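Local atomic coordinates of aminopeptidase N family protein (Idiomarina loihiensis L2TR, PDB entry 4FGM), a protein that probably acts as a zinc-dependent aminopeptidase of the M61 family, releasing residues from the N-terminal end of peptides. Residues A[491-496]-A[528-533]; A[512-517]-A[555-560]; A[518-523]-A[546-551]. All blocks are in the same frame, centred on the assembly; numbering follows the deposited sequence.

Contact 1. Residues A[491-496]-A[528-533]; sequences YKASPQ and ATEQSV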
loop_
_atom_site.group_PDB
_atom_site.type_symbol
_atom_site.label_atom_id
_atom_site.label_comp_id
_atom_site.label_asym_id
_atom_site.label_seq_id
_atom_site.Cartn_x
_atom_site.Cartn_y
_atom_site.Cartn_z
ATOM N N TYR A 491 15.391 7.417 15.582
ATOM C CA TYR A 491 15.462 6.587 16.767
ATOM C C TYR A 491 14.129 6.463 17.477
ATOM O O TYR A 491 13.213 7.257 17.258
ATOM C CB TYR A 491 16.513 7.144 17.729
ATOM C CG TYR A 491 16.273 8.569 18.181
ATOM C CD1 TYR A 491 15.415 8.856 19.246
ATOM C CD2 TYR A 491 16.893 9.638 17.531
ATOM C CE1 TYR A 491 15.179 10.178 19.649
ATOM C CE2 TYR A 491 16.664 10.957 17.923
ATOM C CZ TYR A 491 15.810 11.221 18.978
ATOM O OH TYR A 491 15.592 12.525 19.363
ATOM N N LYS A 492 14.039 5.446 18.321
ATOM C CA LYS A 492 12.853 5.180 19.115
ATOM C C LYS A 492 13.278 5.389 20.569
ATOM O O LYS A 492 14.073 4.610 21.109
ATOM C CB LYS A 492 12.384 3.738 18.878
ATOM C CG LYS A 492 11.357 3.216 19.868
ATOM C CD LYS A 492 10.146 4.118 19.961
ATOM C CE LYS A 492 9.175 3.600 21.011
ATOM N NZ LYS A 492 8.404 4.712 21.638
ATOM N N ALA A 493 12.762 6.450 21.187
ATOM C CA ALA A 493 13.096 6.785 22.571
ATOM C C ALA A 493 12.200 6.121 23.602
ATOM O O ALA A 493 11.005 5.958 23.390
ATOM C CB ALA A 493 13.054 8.293 22.764
ATOM N N SER A 494 12.794 5.749 24.727
ATOM C CA SER A 494 12.071 5.109 25.818
ATOM C C SER A 494 12.898 5.373 27.066
ATOM O O SER A 494 14.004 5.894 26.981
ATOM C CB SER A 494 11.970 3.597 25.590
ATOM O OG SER A 494 13.225 2.974 25.819
ATOM N N PRO A 495 12.379 5.011 28.241
ATOM C CA PRO A 495 13.126 5.236 29.481
ATOM C C PRO A 495 14.455 4.473 29.479
ATOM O O PRO A 495 15.404 4.842 30.176
ATOM C CB PRO A 495 12.176 4.712 30.551
ATOM C CG PRO A 495 10.826 4.914 29.943
ATOM C CD PRO A 495 11.043 4.466 28.526
ATOM N N GLN A 496 14.515 3.408 28.687
ATOM C CA GLN A 496 15.709 2.585 28.613
ATOM C C GLN A 496 16.777 3.142 27.671
ATOM O O GLN A 496 17.911 2.664 27.655
ATOM C CB GLN A 496 15.330 1.157 28.197
ATOM C CG GLN A 496 14.597 0.349 29.267
ATOM C CD GLN A 496 13.148 0.785 29.481
ATOM O OE1 GLN A 496 12.756 1.151 30.593
ATOM N NE2 GLN A 496 12.347 0.738 28.418
ATOM N N ALA A 528 20.127 9.243 28.559
ATOM C CA ALA A 528 19.316 9.580 27.398
ATOM C C ALA A 528 17.987 8.835 27.437
ATOM O O ALA A 528 17.959 7.610 27.492
ATOM C CB ALA A 528 20.077 9.229 26.119
ATOM N N THR A 529 16.885 9.569 27.396
ATOM C CA THR A 529 15.570 8.943 27.426
ATOM C C THR A 529 14.626 9.734 26.541
ATOM O O THR A 529 15.026 10.708 25.908
ATOM C CB THR A 529 14.960 8.950 28.842
ATOM O OG1 THR A 529 14.727 10.303 29.245
ATOM C CG2 THR A 529 15.888 8.290 29.843
ATOM N N GLU A 530 13.369 9.307 26.514
ATOM C CA GLU A 530 12.346 9.983 25.738
ATOM C C GLU A 530 12.170 11.359 26.367
ATOM O O GLU A 530 12.006 12.364 25.675
ATOM C CB GLU A 530 11.032 9.207 25.829
ATOM C CG GLU A 530 9.956 9.665 24.861
ATOM C CD GLU A 530 8.737 8.757 24.878
ATOM O OE1 GLU A 530 7.893 8.875 23.962
ATOM O OE2 GLU A 530 8.622 7.927 25.809
ATOM N N GLN A 531 12.228 11.376 27.694
ATOM C CA GLN A 531 12.066 12.585 28.489
ATOM C C GLN A 531 13.211 13.581 28.377
ATOM O O GLN A 531 12.985 14.783 28.323
ATOM C CB GLN A 531 11.911 12.217 29.969
ATOM C CG GLN A 531 10.698 11.370 30.314
ATOM C CD GLN A 531 9.399 12.141 30.211
ATOM O OE1 GLN A 531 8.902 12.404 29.115
ATOM N NE2 GLN A 531 8.844 12.518 31.359
ATOM N N SER A 532 14.439 13.082 28.331
ATOM C CA SER A 532 15.593 13.973 28.303
ATOM C C SER A 532 16.284 14.295 26.984
ATOM O O SER A 532 16.991 15.296 26.901
ATOM C CB SER A 532 16.657 13.449 29.274
ATOM O OG SER A 532 17.219 12.234 28.806
ATOM N N VAL A 533 16.083 13.481 25.953
ATOM C CA VAL A 533 16.800 13.712 24.704
ATOM C C VAL A 533 16.703 15.104 24.083
ATOM O O VAL A 533 17.708 15.638 23.611
ATOM C CB VAL A 533 16.442 12.644 23.640
ATOM C CG1 VAL A 533 15.013 12.835 23.140
ATOM C CG2 VAL A 533 17.452 12.704 22.503
#
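In what is probably the PDZ domain of this protein, Ala493 near the end of strand 489-494 packs against Glu530, in the loop that leads into helix 533-537. The CB of Ala493 sits 3.5 Å from Glu530 CA. With CG anti to its backbone N (chi1 -169°), the Glu530 chain runs on extended, and its CG stays beside the same methyl, 4.0 Å from Ala493 CB. Farther back on the strand, Tyr491 and Val533 meet tip to tip, Tyr491 OH lying 3.7 Å from Val533 CG2. At the other end the Ser494 carbonyl O receives a CA-H...O contact from Thr529 CA (3.5 Å). Thr529 works in two directions: its CG2 touches the carbonyl O of Pro495 at 3.5 Å, while OG1 accepts from Ser532 N (2.9 Å), an ST motif, and Ser532 OG in return accepts from Thr529 N. An alanine at Thr529 would probably leave Ser532 N without its acceptor and open a gap beside Pro495. Ser494 OG likewise accepts from Gln496 N, an ST turn. With both hydroxyls engaged inside their own segments and no hydrogen bond across, the joint rests on van der Waals contact and one CA-H...O approach.

Contact 2. Residues A[512-517]-A[555-560]; sequences AGLSAG and ELMTLE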
loop_
_atom_site.group_PDB
_atom_site.type_symbol
_atom_site.label_atom_id
_atom_site.label_comp_id
_atom_site.label_asym_id
_atom_site.label_seq_id
_atom_site.Cartn_x
_atom_site.Cartn_y
_atom_site.Cartn_z
ATOM N N ALA A 512 30.383 9.489 14.233
ATOM C CA ALA A 512 30.694 9.036 15.574
ATOM C C ALA A 512 30.815 7.515 15.609
ATOM O O ALA A 512 31.405 6.955 16.525
ATOM C CB ALA A 512 29.613 9.512 16.532
ATOM N N GLY A 513 30.256 6.853 14.600
ATOM C CA GLY A 513 30.320 5.406 14.546
ATOM C C GLY A 513 29.101 4.704 15.114
ATOM O O GLY A 513 29.203 3.564 15.554
ATOM N N LEU A 514 27.957 5.379 15.134
ATOM C CA LEU A 514 26.725 4.769 15.631
ATOM C C LEU A 514 26.062 4.045 14.466
ATOM O O LEU A 514 26.221 4.442 13.310
ATOM C CB LEU A 514 25.767 5.842 16.167
ATOM C CG LEU A 514 26.106 6.474 17.514
ATOM C CD1 LEU A 514 25.305 7.755 17.686
ATOM C CD2 LEU A 514 25.812 5.478 18.629
ATOM N N SER A 515 25.296 3.004 14.763
ATOM C CA SER A 515 24.637 2.247 13.712
ATOM C C SER A 515 23.233 1.856 14.092
ATOM O O SER A 515 22.894 1.801 15.277
ATOM C CB SER A 515 25.428 0.973 13.401
ATOM O OG SER A 515 26.746 1.277 12.982
ATOM N N ALA A 516 22.416 1.576 13.079
ATOM C CA ALA A 516 21.047 1.152 13.320
ATOM C C ALA A 516 21.152 -0.088 14.195
ATOM O O ALA A 516 22.004 -0.944 13.959
ATOM C CB ALA A 516 20.365 0.816 12.008
ATOM N N GLY A 517 20.303 -0.175 15.213
ATOM C CA GLY A 517 20.346 -1.325 16.108
ATOM C C GLY A 517 20.994 -0.994 17.442
ATOM O O GLY A 517 20.693 -1.619 18.456
ATOM N N GLU A 555 27.606 -4.890 23.855
ATOM C CA GLU A 555 28.890 -4.223 24.042
ATOM C C GLU A 555 28.641 -2.725 24.190
ATOM O O GLU A 555 27.927 -2.119 23.394
ATOM C CB GLU A 555 29.786 -4.475 22.829
ATOM C CG GLU A 555 30.082 -5.955 22.596
ATOM C CD GLU A 555 30.792 -6.218 21.282
ATOM O OE1 GLU A 555 31.780 -5.508 20.982
ATOM O OE2 GLU A 555 30.369 -7.145 20.559
ATOM N N LEU A 556 29.220 -2.126 25.228
ATOM C CA LEU A 556 29.069 -0.696 25.466
ATOM C C LEU A 556 30.158 0.061 24.723
ATOM O O LEU A 556 31.345 -0.195 24.905
ATOM C CB LEU A 556 29.177 -0.352 26.961
ATOM C CG LEU A 556 28.930 1.149 27.217
ATOM C CD1 LEU A 556 27.467 1.476 26.944
ATOM C CD2 LEU A 556 29.284 1.513 28.646
HETATM N N MSE A 557 29.745 0.988 23.875
HETATM C CA MSE A 557 30.691 1.786 23.117
HETATM C C MSE A 557 30.773 3.179 23.721
HETATM O O MSE A 557 29.766 3.735 24.159
HETATM C CB MSE A 557 30.246 1.916 21.653
HETATM C CG MSE A 557 30.106 0.609 20.899
HETATM SE SE MSE A 557 29.482 0.922 19.075
HETATM C CE MSE A 557 27.738 1.648 19.481
ATOM N N THR A 558 31.981 3.729 23.752
ATOM C CA THR A 558 32.204 5.078 24.251
ATOM C C THR A 558 32.653 5.814 22.998
ATOM O O THR A 558 33.791 5.665 22.553
ATOM C CB THR A 558 33.315 5.110 25.312
ATOM O OG1 THR A 558 32.926 4.289 26.416
ATOM C CG2 THR A 558 33.552 6.523 25.809
ATOM N N LEU A 559 31.744 6.595 22.428
ATOM C CA LEU A 559 32.019 7.319 21.196
ATOM C C LEU A 559 32.085 8.834 21.359
ATOM O O LEU A 559 31.543 9.407 22.306
ATOM C CB LEU A 559 30.932 6.986 20.167
ATOM C CG LEU A 559 30.646 5.500 19.921
ATOM C CD1 LEU A 559 29.417 5.328 19.043
ATOM C CD2 LEU A 559 31.854 4.864 19.264
ATOM N N GLU A 560 32.764 9.476 20.416
ATOM C CA GLU A 560 32.872 10.925 20.405
ATOM C C GLU A 560 32.041 11.421 19.221
ATOM O O GLU A 560 32.177 10.926 18.100
ATOM C CB GLU A 560 34.332 11.375 20.253
ATOM C CG GLU A 560 34.466 12.846 19.854
ATOM C CD GLU A 560 35.899 13.366 19.897
ATOM O OE1 GLU A 560 36.455 13.497 21.009
ATOM O OE2 GLU A 560 36.465 13.649 18.817
HETATM O O HOH W 1 33.612 8.038 17.572
#
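Leu559 on strand 555-562 reaches the C-terminal end of helix 508-512 and meets Ala512 and Leu514. Its CB begins 3.7 Å from the carbonyl O of Ala512. CG, set beside the backbone N and anti to the carbonyl carbon (chi1 -51°), keeps to the same oxygen, and both methyls lie against it as well. CD2 is 3.5 Å from Ala512 O, and CD1, almost as near, in addition touches the branch of Leu514, with Leu559 CD1 lying 3.6 Å from Leu514 CD2; the two leucine side chains cross obliquely. Gly513, between Ala512 and Leu514, ends the helix in a Schellman motif, and its positive phi of 95° would press a CB against the preceding carbonyl, a conformation that a residue with a side chain would adopt only with strain. The turn brings the Gly513 carbonyl round to Leu559 CD1, at 3.9 Å from Gly513 O, and that oxygen also accepts from Arg552 NH2. Selenomethionine Met557 borders the same apolar patch more loosely, its CE 4.4 Å from Leu514 CD2. Beyond Leu559, Ala512 CB rests 3.3 Å from the carbonyl O of Glu560. A water ties the two backbones together there, donating to Ala512 O at 2.7 Å and accepting from the N of Glu560.

Contact 3. Residues A[518-523]-A[546-551]; sequences DKIIAI and VTIHAF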
loop_
_atom_site.group_PDB
_atom_site.type_symbol
_atom_site.label_atom_id
_atom_site.label_comp_id
_atom_site.label_asym_id
_atom_site.label_seq_id
_atom_site.Cartn_x
_atom_site.Cartn_y
_atom_site.Cartn_z
ATOM N N ASP A 518 21.901 -0.021 17.436
ATOM C CA ASP A 518 22.573 0.406 18.655
ATOM C C ASP A 518 21.554 1.086 19.570
ATOM O O ASP A 518 20.512 1.558 19.108
ATOM C CB ASP A 518 23.674 1.429 18.347
ATOM C CG ASP A 518 24.786 0.870 17.490
ATOM O OD1 ASP A 518 24.853 -0.365 17.317
ATOM O OD2 ASP A 518 25.608 1.674 17.001
ATOM N N LYS A 519 21.849 1.124 20.864
ATOM C CA LYS A 519 20.974 1.804 21.808
ATOM C C LYS A 519 21.771 2.845 22.574
ATOM O O LYS A 519 22.632 2.508 23.383
ATOM C CB LYS A 519 20.320 0.834 22.797
ATOM C CG LYS A 519 19.479 1.571 23.843
ATOM C CD LYS A 519 18.166 0.876 24.160
ATOM C CE LYS A 519 18.368 -0.354 25.019
ATOM N NZ LYS A 519 19.040 -0.016 26.310
ATOM N N ILE A 520 21.496 4.112 22.289
ATOM C CA ILE A 520 22.174 5.203 22.958
ATOM C C ILE A 520 21.676 5.217 24.393
ATOM O O ILE A 520 20.479 5.278 24.654
ATOM C CB ILE A 520 21.879 6.548 22.272
ATOM C CG1 ILE A 520 22.417 6.522 20.836
ATOM C CG2 ILE A 520 22.548 7.680 23.038
ATOM C CD1 ILE A 520 22.016 7.715 20.002
ATOM N N ILE A 521 22.621 5.151 25.319
ATOM C CA ILE A 521 22.327 5.102 26.738
ATOM C C ILE A 521 22.610 6.425 27.457
ATOM O O ILE A 521 21.950 6.768 28.432
ATOM C CB ILE A 521 23.114 3.907 27.351
ATOM C CG1 ILE A 521 22.131 2.996 28.067
ATOM C CG2 ILE A 521 24.284 4.370 28.199
ATOM C CD1 ILE A 521 21.112 2.396 27.125
ATOM N N ALA A 522 23.588 7.174 26.966
ATOM C CA ALA A 522 23.908 8.466 27.565
ATOM C C ALA A 522 24.489 9.417 26.528
ATOM O O ALA A 522 25.107 8.990 25.555
ATOM C CB ALA A 522 24.895 8.292 28.717
ATOM N N ILE A 523 24.259 10.707 26.739
ATOM C CA ILE A 523 24.779 11.751 25.869
ATOM C C ILE A 523 25.453 12.743 26.814
ATOM O O ILE A 523 24.825 13.234 27.752
ATOM C CB ILE A 523 23.644 12.457 25.090
ATOM C CG1 ILE A 523 22.977 11.465 24.129
ATOM C CG2 ILE A 523 24.205 13.647 24.307
ATOM C CD1 ILE A 523 21.623 11.921 23.638
ATOM N N VAL A 546 30.547 16.016 22.124
ATOM C CA VAL A 546 30.113 15.328 23.328
ATOM C C VAL A 546 30.438 13.852 23.187
ATOM O O VAL A 546 30.678 13.350 22.083
ATOM C CB VAL A 546 28.600 15.456 23.557
ATOM C CG1 VAL A 546 28.216 16.917 23.732
ATOM C CG2 VAL A 546 27.845 14.824 22.396
ATOM N N THR A 547 30.454 13.162 24.317
ATOM C CA THR A 547 30.727 11.743 24.324
ATOM C C THR A 547 29.387 11.021 24.311
ATOM O O THR A 547 28.438 11.451 24.965
ATOM C CB THR A 547 31.537 11.359 25.575
ATOM O OG1 THR A 547 32.823 11.985 25.501
ATOM C CG2 THR A 547 31.721 9.846 25.665
ATOM N N ILE A 548 29.301 9.944 23.541
ATOM C CA ILE A 548 28.067 9.177 23.466
ATOM C C ILE A 548 28.357 7.783 23.986
ATOM O O ILE A 548 29.379 7.193 23.634
ATOM C CB ILE A 548 27.566 9.009 22.013
ATOM C CG1 ILE A 548 27.311 10.371 21.360
ATOM C CG2 ILE A 548 26.314 8.117 22.007
ATOM C CD1 ILE A 548 26.207 11.167 21.982
ATOM N N HIS A 549 27.476 7.260 24.829
ATOM C CA HIS A 549 27.645 5.908 25.331
ATOM C C HIS A 549 26.487 5.124 24.743
ATOM O O HIS A 549 25.321 5.488 24.936
ATOM C CB HIS A 549 27.588 5.854 26.857
ATOM C CG HIS A 549 28.809 6.395 27.527
ATOM N ND1 HIS A 549 28.912 7.705 27.945
ATOM C CD2 HIS A 549 29.984 5.806 27.855
ATOM C CE1 HIS A 549 30.094 7.898 28.501
ATOM N NE2 HIS A 549 30.765 6.761 28.459
ATOM N N ALA A 550 26.794 4.057 24.020
ATOM C CA ALA A 550 25.740 3.285 23.407
ATOM C C ALA A 550 26.119 1.836 23.314
ATOM O O ALA A 550 27.288 1.477 23.219
ATOM C CB ALA A 550 25.437 3.833 22.029
ATOM N N PHE A 551 25.103 1.002 23.347
ATOM C CA PHE A 551 25.307 -0.430 23.253
ATOM C C PHE A 551 25.147 -0.956 21.844
ATOM O O PHE A 551 24.164 -0.573 21.149
ATOM C CB PHE A 551 24.287 -1.181 24.092
ATOM C CG PHE A 551 24.625 -1.268 25.530
ATOM C CD1 PHE A 551 25.697 -2.051 25.942
ATOM C CD2 PHE A 551 23.866 -0.586 26.481
ATOM C CE1 PHE A 551 26.016 -2.158 27.286
ATOM C CE2 PHE A 551 24.174 -0.681 27.826
ATOM C CZ PHE A 551 25.247 -1.470 28.235
#
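A classic beta bulge interrupts the antiparallel pairing of strands 519-523 and 545-552, in a sheet consistent with a PDZ fold: Ile521 and Ala522 both face His549. The single carbonyl O of His549 takes two bonds, a short one from Ile521 N (2.7 Å) and a longer one from Ala522 N (3.2 Å) that lies on a lone pair. His549 N answers with an almost straight bond to Ala522 O, its N-H...O angle 175°. Before the bulge, Lys519 and Phe551 form a hydrogen-bonded pair, with N-to-O distances of 2.9 Å both ways. On the buried face Ile523 and Ile548 lie side by side; Ile523 CG2, anti to its backbone N, and CG1 are each 3.9 Å from Ile548 CD1. Next along this face, Ile520 CG2 meets Ile548 CG2, and Ala550 CB packs against the Ile520 backbone, 3.7 Å from Ile520 CA. Asp518 OD2, at the entrance to the strand, forms a salt bridge with Arg552 NH2 and accepts a hydrogen bond from Ser515 N. Ile521, at the bulge, crosses His549 at about a right angle, with CG2 against His549 CB, and brings its CD1 to the edge of the Phe551 ring, 4.1 Å from Phe551 CD2.

All three contacts belong to one antiparallel sheet and its connections, the likely PDZ module, away from the zinc and maleic acid sites. Contacts 2 and 3 are closest, centres about 6 Å apart: residues 518-523 follow 512-517 directly, strand 545-552 pairs with both 519-523 and 555-562, and both segments of contact 3 fall between those of contact 2 in the chain. Contact 1 lies about 11 Å from contact 3 and 16 Å from contact 2, between centres. Its segments alternate with those of both others, and probable hydrogen bonds from Ala528 N to Ile521 O and from Lys519 NZ to Gln496 O join it to contact 3. Strand 519-523 lies between its sheet neighbours 497-503 and 545-552.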